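Local coordinates for carbonic anhydrase (Trichomonas vaginalis, PDB 6Y04), which catalyses the reversible hydration of carbon dioxide to hydrogencarbonate and a proton, using one zinc ion per subunit, at the interface of chains A and B. Sequence-based numbering; all coordinates share one arbitrary frame. Chains: chain A/B, Carbonic anhydrase.

Contact 1: the interface of chains A and B. Residues chain A 80-81, 84-85; chain B 108-109, 112-113.
Two helices of the beta-class carbonic anhydrase fold meet here: A:Tyr84 and A:Glu85, closing helix 74-85 of chain A, lie against B:Leu109, B:Gln112 and B:Met113 on helix 106-115 of chain B. B:Gln112 gives its amide N-H, through NE2, to the backbone O of A:Tyr84 at 2.9 Å. The donor lies in the carbonyl plane, and the bond is fairly straight, 152° at the hydrogen, though the acceptor sits somewhat out of the B:Gln112 amide plane. A bend at chi2 (-65°) turns the B:Gln112 amide back toward this carbonyl, a main-chain acceptor in the last turn of helix 74-85. The same side chain runs past A:Tyr84 in the opposite direction, its CB 3.7 Å from the tyrosine CB, with amide and phenol ring nearly perpendicular. Toward the phenol end, B:Met113 crosses A:Tyr84 at about a right angle. Its CG sits over one face of the ring, 3.6 Å from the centroid of the A:Tyr84 ring and shifted toward the rim by CE2. B:Leu109 fills the angle between the two chain A side chains, its CD2 methyl 3.7 Å from CB of A:Tyr84 and equally close to OE1 of A:Glu85. The A:Glu85 carboxylate, swung round by a bend at chi2 (82°), faces the hydroxyl of B:Ser108. OG of B:Ser108 makes weak hydrogen bonds to OE1 of A:Glu85, at 3.4 Å, and to its OE2.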
# COMPACT_ATOMS: atom_id res chain seq x y z
N LEU A 80 11.46 5.32 2.65
CA LEU A 80 12.72 5.42 3.38
C LEU A 80 13.31 4.03 3.58
O LEU A 80 14.51 3.83 3.38
CB LEU A 80 12.50 6.13 4.73
CG LEU A 80 12.01 7.57 4.65
CD1 LEU A 80 11.64 8.11 6.03
CD2 LEU A 80 13.04 8.47 3.99
N VAL A 81 12.46 3.08 3.96
CA VAL A 81 12.88 1.70 4.15
C VAL A 81 13.36 1.14 2.81
O VAL A 81 14.39 0.48 2.76
CB VAL A 81 11.75 0.85 4.76
CG1 VAL A 81 12.14 -0.62 4.85
CG2 VAL A 81 11.35 1.36 6.14
N TYR A 84 16.90 3.00 1.99
CA TYR A 84 18.01 2.93 2.93
C TYR A 84 18.27 1.50 3.36
O TYR A 84 19.43 1.10 3.48
CB TYR A 84 17.74 3.85 4.12
CG TYR A 84 17.75 5.31 3.75
CD1 TYR A 84 18.87 5.89 3.17
CD2 TYR A 84 16.64 6.11 3.98
CE1 TYR A 84 18.89 7.23 2.84
CE2 TYR A 84 16.64 7.45 3.65
CZ TYR A 84 17.77 8.02 3.08
OH TYR A 84 17.76 9.34 2.74
N GLU A 85 17.20 0.73 3.55
CA GLU A 85 17.34 -0.64 4.04
C GLU A 85 17.42 -1.61 2.86
O GLU A 85 18.14 -2.60 2.95
CB GLU A 85 16.24 -0.97 5.06
CG GLU A 85 16.70 -1.94 6.14
CD GLU A 85 17.47 -1.38 7.35
OE1 GLU A 85 17.81 -0.17 7.36
OE2 GLU A 85 17.72 -2.15 8.30
N SER B 108 19.86 2.38 12.41
CA SER B 108 20.36 1.83 11.16
C SER B 108 19.93 2.72 9.98
O SER B 108 20.72 2.97 9.07
CB SER B 108 19.96 0.39 10.98
OG SER B 108 18.59 0.29 10.62
N LEU B 109 18.69 3.21 10.03
CA LEU B 109 18.19 4.09 8.99
C LEU B 109 18.91 5.44 9.06
O LEU B 109 19.25 6.02 8.03
CB LEU B 109 16.68 4.26 9.14
CG LEU B 109 15.83 3.07 8.70
CD1 LEU B 109 14.40 3.23 9.19
CD2 LEU B 109 15.85 2.92 7.19
N GLN B 112 22.28 5.19 7.54
CA GLN B 112 22.15 5.11 6.09
C GLN B 112 21.90 6.49 5.50
O GLN B 112 22.44 6.82 4.45
CB GLN B 112 21.03 4.13 5.70
CG GLN B 112 21.40 2.66 5.89
CD GLN B 112 22.52 2.24 4.98
OE1 GLN B 112 23.69 2.26 5.36
NE2 GLN B 112 22.18 1.88 3.75
N MET B 113 21.08 7.29 6.20
CA MET B 113 20.71 8.62 5.74
C MET B 113 21.92 9.54 5.78
O MET B 113 22.11 10.34 4.86
CB MET B 113 19.58 9.21 6.59
CG MET B 113 18.33 8.35 6.59
SD MET B 113 16.90 9.11 7.39
CE MET B 113 17.38 9.02 9.11

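Contact 2: the interface of chains A and B. Residues chain A 92, 164, 166, 177, 180, 182; chain B 2, 4, 8.
B:Leu4, in the first turn of the N-terminal helix 3-17, plugs a pocket on the sheet and C-terminal tail of the partner beta-carbonic anhydrase subunit, walled by A:Phe92, A:His164, A:Leu166, A:Thr177, A:Asn180 and A:Tyr182. CG opposite the backbone N (chi1 -180°) sends the branch into the pocket, and chi2 (61°) parts the methyls toward different walls. CD1 lies alongside A:Leu166, the chains pointing in opposite directions, 3.8 Å from its CD2; the same methyl meets A:Phe92 in the plane of the ring, at the CE2 edge. CD2 of B:Leu4 turns to the A:Asn180 amide, whose chain it crosses obliquely, 3.4 Å from ND2. A:Thr177 and B:Leu4 approach tip to tip, CG2 of A:Thr177 standing 4.1 Å from CD2 of B:Leu4. A:His164 fills the gap between the two aromatic rings: its CE1 rests 3.3 Å above the plane of A:Tyr182, over the ring centre, the imidazole meeting the phenol edge to face, and its CD2 lies over one face of A:Phe92. A:Tyr182 N also holds the tail, donating to OD1 of A:Asn180 at 3.0 Å. The phenol OH of A:Tyr182 accepts a weak hydrogen bond of 3.3 Å from B:Leu4 N, while CE2 packs 3.8 Å from CB of B:Ser2.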
# COMPACT_ATOMS: atom_id res chain seq x y z
N PHE A 92 8.80 5.27 -8.56
CA PHE A 92 7.74 5.56 -9.50
C PHE A 92 6.43 5.76 -8.74
O PHE A 92 5.97 4.85 -8.04
CB PHE A 92 7.58 4.40 -10.49
CG PHE A 92 8.78 4.16 -11.36
CD1 PHE A 92 9.90 3.50 -10.85
CD2 PHE A 92 8.81 4.60 -12.67
CE1 PHE A 92 11.02 3.28 -11.65
CE2 PHE A 92 9.93 4.38 -13.46
CZ PHE A 92 11.02 3.72 -12.95
N HIS A 164 9.71 9.50 -10.47
CA HIS A 164 8.93 9.55 -11.70
C HIS A 164 7.44 9.57 -11.38
O HIS A 164 7.01 9.11 -10.33
CB HIS A 164 9.26 8.37 -12.62
CG HIS A 164 10.71 8.03 -12.69
ND1 HIS A 164 11.57 8.69 -13.52
CD2 HIS A 164 11.44 7.11 -12.02
CE1 HIS A 164 12.78 8.19 -13.37
NE2 HIS A 164 12.73 7.22 -12.45
N LEU A 166 3.70 8.44 -13.16
CA LEU A 166 3.03 7.68 -14.20
C LEU A 166 1.52 7.74 -13.96
O LEU A 166 1.06 7.92 -12.84
CB LEU A 166 3.51 6.23 -14.18
CG LEU A 166 5.02 6.02 -14.32
CD1 LEU A 166 5.36 4.54 -14.27
CD2 LEU A 166 5.55 6.65 -15.60
N THR A 177 3.61 8.35 -19.23
CA THR A 177 4.58 9.08 -18.43
C THR A 177 4.07 10.50 -18.18
O THR A 177 3.62 11.18 -19.10
CB THR A 177 5.95 9.07 -19.13
OG1 THR A 177 6.30 7.69 -19.26
CG2 THR A 177 7.04 9.79 -18.38
N ASN A 180 9.26 12.61 -15.82
CA ASN A 180 10.52 11.87 -15.90
C ASN A 180 11.50 12.49 -14.90
O ASN A 180 11.81 13.67 -15.00
CB ASN A 180 11.07 11.90 -17.33
CG ASN A 180 12.43 11.24 -17.50
OD1 ASN A 180 13.31 11.35 -16.64
ND2 ASN A 180 12.61 10.54 -18.61
N TYR A 182 14.77 11.82 -14.02
CA TYR A 182 16.20 11.51 -14.10
C TYR A 182 17.07 12.75 -13.90
O TYR A 182 16.83 13.69 -14.67
CB TYR A 182 16.54 10.75 -15.38
CG TYR A 182 16.11 9.31 -15.31
CD1 TYR A 182 16.49 8.50 -14.26
CD2 TYR A 182 15.28 8.77 -16.29
CE1 TYR A 182 16.06 7.19 -14.17
CE2 TYR A 182 14.85 7.46 -16.22
CZ TYR A 182 15.23 6.66 -15.15
OH TYR A 182 14.80 5.37 -15.08
N SER B 2 16.90 2.78 -19.74
CA SER B 2 16.56 3.16 -18.37
C SER B 2 15.35 2.37 -17.88
O SER B 2 14.64 1.74 -18.67
CB SER B 2 16.31 4.65 -18.29
OG SER B 2 14.97 4.95 -18.64
N LEU B 4 12.60 3.51 -16.69
CA LEU B 4 11.40 4.12 -17.23
C LEU B 4 11.15 3.60 -18.64
O LEU B 4 10.02 3.25 -18.99
CB LEU B 4 11.55 5.65 -17.21
CG LEU B 4 10.35 6.44 -17.74
CD1 LEU B 4 9.11 6.17 -16.91
CD2 LEU B 4 10.64 7.93 -17.77
N THR B 8 7.93 1.60 -20.10
CA THR B 8 7.25 2.08 -21.30
C THR B 8 7.14 0.95 -22.32
O THR B 8 6.08 0.70 -22.88
CB THR B 8 8.02 3.24 -21.94
OG1 THR B 8 8.07 4.30 -20.99
CG2 THR B 8 7.40 3.74 -23.23

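Contact 3: the interface of chains A and B. Residues chain A 30, 32, 90, 92; chain B 3, 6-7.
B:Gln3, B:Leu6 and B:Ile7 have helical backbones in helix 3-17 and lie against A:Arg30, in a loop, and against the extended residues A:Ile32, A:Glu90 and A:Phe92 of strands 32-36 and 90-96. A:Arg30 grips B:Gln3 side-on, two nitrogens closing on one oxygen: NE reaches the amide OE1 at 2.9 Å and NH2 reaches the same OE1 at 3.0 Å. OE1 lies in the guanidinium plane, but the amide is turned 53° from it. NE comes in the carbonyl plane, while NH2, on the same oxygen, is tilted 25° from it. The chi2 bend of B:Gln3 (-63°) folds its amide toward the arginine, whose guanidinium is backed on one face by CD1 of A:Ile32. The aliphatic part of B:Gln3 packs on the other neighbours, CB standing 3.9 Å from CZ of A:Phe92 and CG passing beside the A:Glu90 carboxylate. A water joins this carboxylate to the helix start, 2.8 Å from OE2 of A:Glu90 and 2.6 Å from the backbone N of B:Gln3; the negative charge there may favour the amino end of the helix. B:Ile7 lays CD1 over A:Phe92, 3.8 Å from the ring centroid, on the face opposite the one that A:His164 covers. The site clasps the N-terminal helix of one subunit against the beginnings of strands 32-36 and 90-96 of the other, a swapped arm that should stabilise the dimer.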
# COMPACT_ATOMS: atom_id res chain seq x y z
N ARG A 30 15.43 -4.91 -9.03
CA ARG A 30 15.58 -3.84 -10.01
C ARG A 30 15.74 -2.49 -9.30
O ARG A 30 15.84 -1.46 -9.96
CB ARG A 30 14.41 -3.83 -11.00
CG ARG A 30 14.52 -4.90 -12.08
CD ARG A 30 13.24 -4.97 -12.88
NE ARG A 30 12.93 -3.74 -13.60
CZ ARG A 30 11.81 -3.53 -14.27
NH1 ARG A 30 10.88 -4.47 -14.34
NH2 ARG A 30 11.61 -2.38 -14.89
N ILE A 32 13.78 -0.64 -7.47
CA ILE A 32 12.73 0.34 -7.74
C ILE A 32 11.58 0.16 -6.75
O ILE A 32 11.28 -0.95 -6.31
CB ILE A 32 12.27 0.28 -9.21
CG1 ILE A 32 11.68 -1.08 -9.58
CG2 ILE A 32 13.39 0.70 -10.15
CD1 ILE A 32 11.07 -1.13 -10.97
N GLU A 90 15.24 4.16 -7.39
CA GLU A 90 14.28 4.90 -8.20
C GLU A 90 12.88 4.73 -7.62
O GLU A 90 12.51 3.64 -7.18
CB GLU A 90 14.31 4.41 -9.65
CG GLU A 90 15.59 4.77 -10.40
CD GLU A 90 15.59 4.49 -11.89
OE1 GLU A 90 14.63 4.91 -12.57
OE2 GLU A 90 16.54 3.84 -12.38
N PHE A 92 8.80 5.27 -8.56
CA PHE A 92 7.74 5.56 -9.50
C PHE A 92 6.43 5.76 -8.74
O PHE A 92 5.97 4.85 -8.04
CB PHE A 92 7.58 4.40 -10.49
CG PHE A 92 8.78 4.16 -11.36
CD1 PHE A 92 9.90 3.50 -10.85
CD2 PHE A 92 8.81 4.60 -12.67
CE1 PHE A 92 11.02 3.28 -11.65
CE2 PHE A 92 9.93 4.38 -13.46
CZ PHE A 92 11.02 3.72 -12.95
N GLN B 3 15.10 2.44 -16.56
CA GLN B 3 14.02 1.69 -15.94
C GLN B 3 12.68 2.20 -16.46
O GLN B 3 11.75 1.41 -16.64
CB GLN B 3 14.10 1.76 -14.42
CG GLN B 3 15.28 0.98 -13.83
CD GLN B 3 15.19 -0.50 -14.10
OE1 GLN B 3 14.14 -1.12 -13.96
NE2 GLN B 3 16.31 -1.08 -14.52
N LEU B 6 12.11 0.82 -19.89
CA LEU B 6 11.77 -0.60 -19.80
C LEU B 6 10.29 -0.76 -19.46
O LEU B 6 9.63 -1.64 -20.01
CB LEU B 6 12.66 -1.27 -18.75
CG LEU B 6 14.10 -1.57 -19.20
CD1 LEU B 6 14.91 -2.17 -18.07
CD2 LEU B 6 14.16 -2.47 -20.45
N ILE B 7 9.79 0.11 -18.57
CA ILE B 7 8.38 0.12 -18.19
C ILE B 7 7.53 0.53 -19.40
O ILE B 7 6.54 -0.14 -19.69
CB ILE B 7 8.14 0.99 -16.94
CG1 ILE B 7 8.46 0.22 -15.65
CG2 ILE B 7 6.72 1.55 -16.90
CD1 ILE B 7 8.87 1.09 -14.48
O HOH W 1 17.05 3.41 -15.12

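Contact 2 and contact 3 are neighbours, the centres of their C-alpha atoms about 7 Å apart, and A:Phe92 belongs to both. Together they receive adjacent sides of helix 3-17 of chain B, mainly apolar in contact 2 and partly polar in contact 3. Contact 1 lies apart, about 23 Å from contact 2 and 20 Å from contact 3, where helices 74-85 and 106-115 pair nearer the dimer core. Because the interface is two-fold symmetric, each contact recurs with the chains exchanged. Helix packing and reciprocal N-terminal arms thus join the subunits at well-separated places, consistent with the dimer characteristic of beta-class carbonic anhydrases.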